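Local structure of exosome complex component Rrp42 (Pyrococcus abyssi, 2PO1) at residues 192-197 and 228-233. The protein is a non-catalytic RNase PH-family subunit of the archaeal RNA-degrading exosome and probably contributes to structuring the active site of its partner Rrp41. Numbering follows the deposited sequence.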
loop_
_atom_site.group_PDB
_atom_site.type_symbol
_atom_site.label_atom_id
_atom_site.label_comp_id
_atom_site.label_asym_id
_atom_site.label_seq_id
_atom_site.Cartn_x
_atom_site.Cartn_y
_atom_site.Cartn_z
ATOM N N VAL C 192 5.042 15.317 -31.904
ATOM C CA VAL C 192 3.616 15.500 -31.722
ATOM C C VAL C 192 3.001 15.762 -33.092
ATOM O O VAL C 192 3.295 16.763 -33.763
ATOM C CB VAL C 192 3.246 16.657 -30.765
ATOM C CG1 VAL C 192 1.750 16.649 -30.510
ATOM C CG2 VAL C 192 3.996 16.553 -29.431
ATOM N N GLU C 193 2.132 14.862 -33.507
ATOM C CA GLU C 193 1.660 14.902 -34.872
ATOM C C GLU C 193 0.194 15.158 -35.041
ATOM O O GLU C 193 -0.248 15.519 -36.113
ATOM C CB GLU C 193 2.039 13.610 -35.507
ATOM C CG GLU C 193 3.501 13.444 -35.359
ATOM C CD GLU C 193 4.028 12.266 -36.089
ATOM O OE1 GLU C 193 3.222 11.386 -36.425
ATOM O OE2 GLU C 193 5.253 12.226 -36.304
ATOM N N LYS C 194 -0.574 15.027 -33.968
ATOM C CA LYS C 194 -1.998 15.283 -34.050
ATOM C C LYS C 194 -2.343 16.076 -32.821
ATOM O O LYS C 194 -1.559 16.114 -31.863
ATOM C CB LYS C 194 -2.752 13.954 -34.142
ATOM C CG LYS C 194 -3.053 13.595 -35.593
ATOM C CD LYS C 194 -3.281 12.121 -35.747
ATOM C CE LYS C 194 -2.595 11.599 -37.028
ATOM N NZ LYS C 194 -1.777 10.399 -36.511
ATOM N N ILE C 195 -3.488 16.755 -32.847
ATOM C CA ILE C 195 -3.912 17.506 -31.673
ATOM C C ILE C 195 -5.300 17.094 -31.172
ATOM O O ILE C 195 -6.237 17.853 -31.302
ATOM C CB ILE C 195 -3.793 19.057 -31.855
ATOM C CG1 ILE C 195 -2.383 19.422 -32.232
ATOM C CG2 ILE C 195 -4.145 19.813 -30.537
ATOM C CD1 ILE C 195 -2.320 20.692 -33.032
ATOM N N PRO C 196 -5.408 15.906 -30.556
ATOM C CA PRO C 196 -6.675 15.449 -30.028
ATOM C C PRO C 196 -7.100 16.333 -28.866
ATOM O O PRO C 196 -6.258 16.739 -28.048
ATOM C CB PRO C 196 -6.345 14.035 -29.524
ATOM C CG PRO C 196 -4.906 14.099 -29.181
ATOM C CD PRO C 196 -4.334 14.935 -30.264
ATOM N N VAL C 197 -8.395 16.640 -28.826
ATOM C CA VAL C 197 -8.981 17.558 -27.860
ATOM C C VAL C 197 -10.222 16.840 -27.380
ATOM O O VAL C 197 -11.037 16.435 -28.205
ATOM C CB VAL C 197 -9.345 18.907 -28.557
ATOM C CG1 VAL C 197 -10.234 19.747 -27.679
ATOM C CG2 VAL C 197 -8.087 19.684 -28.881
ATOM N N THR C 228 -11.320 14.132 -30.505
ATOM C CA THR C 228 -11.149 14.117 -31.926
ATOM C C THR C 228 -9.892 14.892 -32.273
ATOM O O THR C 228 -9.503 15.790 -31.522
ATOM C CB THR C 228 -12.357 14.738 -32.655
ATOM O OG1 THR C 228 -12.480 16.098 -32.262
ATOM C CG2 THR C 228 -13.618 14.005 -32.279
ATOM N N ASP C 229 -9.281 14.563 -33.417
ATOM C CA ASP C 229 -8.121 15.335 -33.909
ATOM C C ASP C 229 -8.450 16.150 -35.151
ATOM O O ASP C 229 -9.590 16.096 -35.629
ATOM C CB ASP C 229 -6.887 14.446 -34.153
ATOM C CG ASP C 229 -7.120 13.388 -35.194
ATOM O OD1 ASP C 229 -6.464 12.333 -35.062
ATOM O OD2 ASP C 229 -7.924 13.573 -36.156
ATOM N N GLU C 230 -7.441 16.861 -35.671
ATOM C CA GLU C 230 -7.551 17.754 -36.846
ATOM C C GLU C 230 -7.990 16.995 -38.070
ATOM O O GLU C 230 -8.280 17.603 -39.086
ATOM C CB GLU C 230 -6.171 18.225 -37.323
ATOM C CG GLU C 230 -5.258 18.854 -36.371
ATOM C CD GLU C 230 -4.443 17.827 -35.607
ATOM O OE1 GLU C 230 -5.014 17.201 -34.731
ATOM O OE2 GLU C 230 -3.249 17.673 -35.866
ATOM N N THR C 231 -7.899 15.672 -38.030
ATOM C CA THR C 231 -7.991 14.878 -39.253
ATOM C C THR C 231 -9.394 14.299 -39.385
ATOM O O THR C 231 -9.635 13.482 -40.260
ATOM C CB THR C 231 -6.904 13.751 -39.333
ATOM O OG1 THR C 231 -7.208 12.681 -38.417
ATOM C CG2 THR C 231 -5.490 14.297 -38.979
ATOM N N GLY C 232 -10.305 14.714 -38.517
ATOM C CA GLY C 232 -11.632 14.174 -38.526
ATOM C C GLY C 232 -11.713 12.804 -37.903
ATOM O O GLY C 232 -12.607 12.027 -38.192
ATOM N N HIS C 233 -10.768 12.461 -37.065
ATOM C CA HIS C 233 -10.863 11.143 -36.457
ATOM C C HIS C 233 -11.202 11.235 -35.005
ATOM O O HIS C 233 -10.837 12.191 -34.342
ATOM C CB HIS C 233 -9.593 10.331 -36.729
ATOM C CG HIS C 233 -9.500 9.815 -38.139
ATOM N ND1 HIS C 233 -8.942 10.544 -39.168
ATOM C CD2 HIS C 233 -9.890 8.640 -38.686
ATOM C CE1 HIS C 233 -9.024 9.857 -40.294
ATOM N NE2 HIS C 233 -9.590 8.693 -40.030
HETATM O O HOH W 1 -13.350 16.407 -29.635
#
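Strands 222-228 and 234-240 form a beta hairpin in the second RNase PH-family domain, and the loop that joins them meets the chain entering the neighbouring strand 197-204, an example of how the end of a strand pair gives way to side-chain contacts. Val-197 and Thr-228 form an antiparallel hydrogen-bonded pair: Val-197 N donates to Thr-228 O at 3.0 Å, and Thr-228 N returns a longer bond to Val-197 O. A water links Val-197 O to Thr-228 OG1. Just before the pair, the CA-H of Pro-196 also points at Thr-228 O, with 3.2 Å from Pro-196 CA to that oxygen.

Beyond Pro-196 the backbones part, and Glu-230 reaches back across the gap. The bend at chi2 (85°) sets its CD beside Ile-195 N, from which Glu-230 OE1 accepts at 161°; the modelled 2.5 Å is very short and its exact length doubtful. The Ile-195 side chain crosses that of Glu-230 at about a right angle and packs on Leu-269 of helix 247-275. Lys-194 runs beside Asp-229, its CD 3.3 Å from Asp-229 OD1, while NZ hydrogen-bonds to Ser-120 O. That OD1 is also hydrogen-bonded to an aromatic side chain of another protein chain.

The loop begins with a type I turn from Asp-229 to Gly-232. Asp-229 OD2 accepts from Thr-231 N at 2.8 Å, making an Asx turn, from His-233 N just past the turn, and, on the syn side but tilted 34° out of the carboxylate plane, from Thr-231 OG1, which itself receives His-233 ND1 at 2.9 Å.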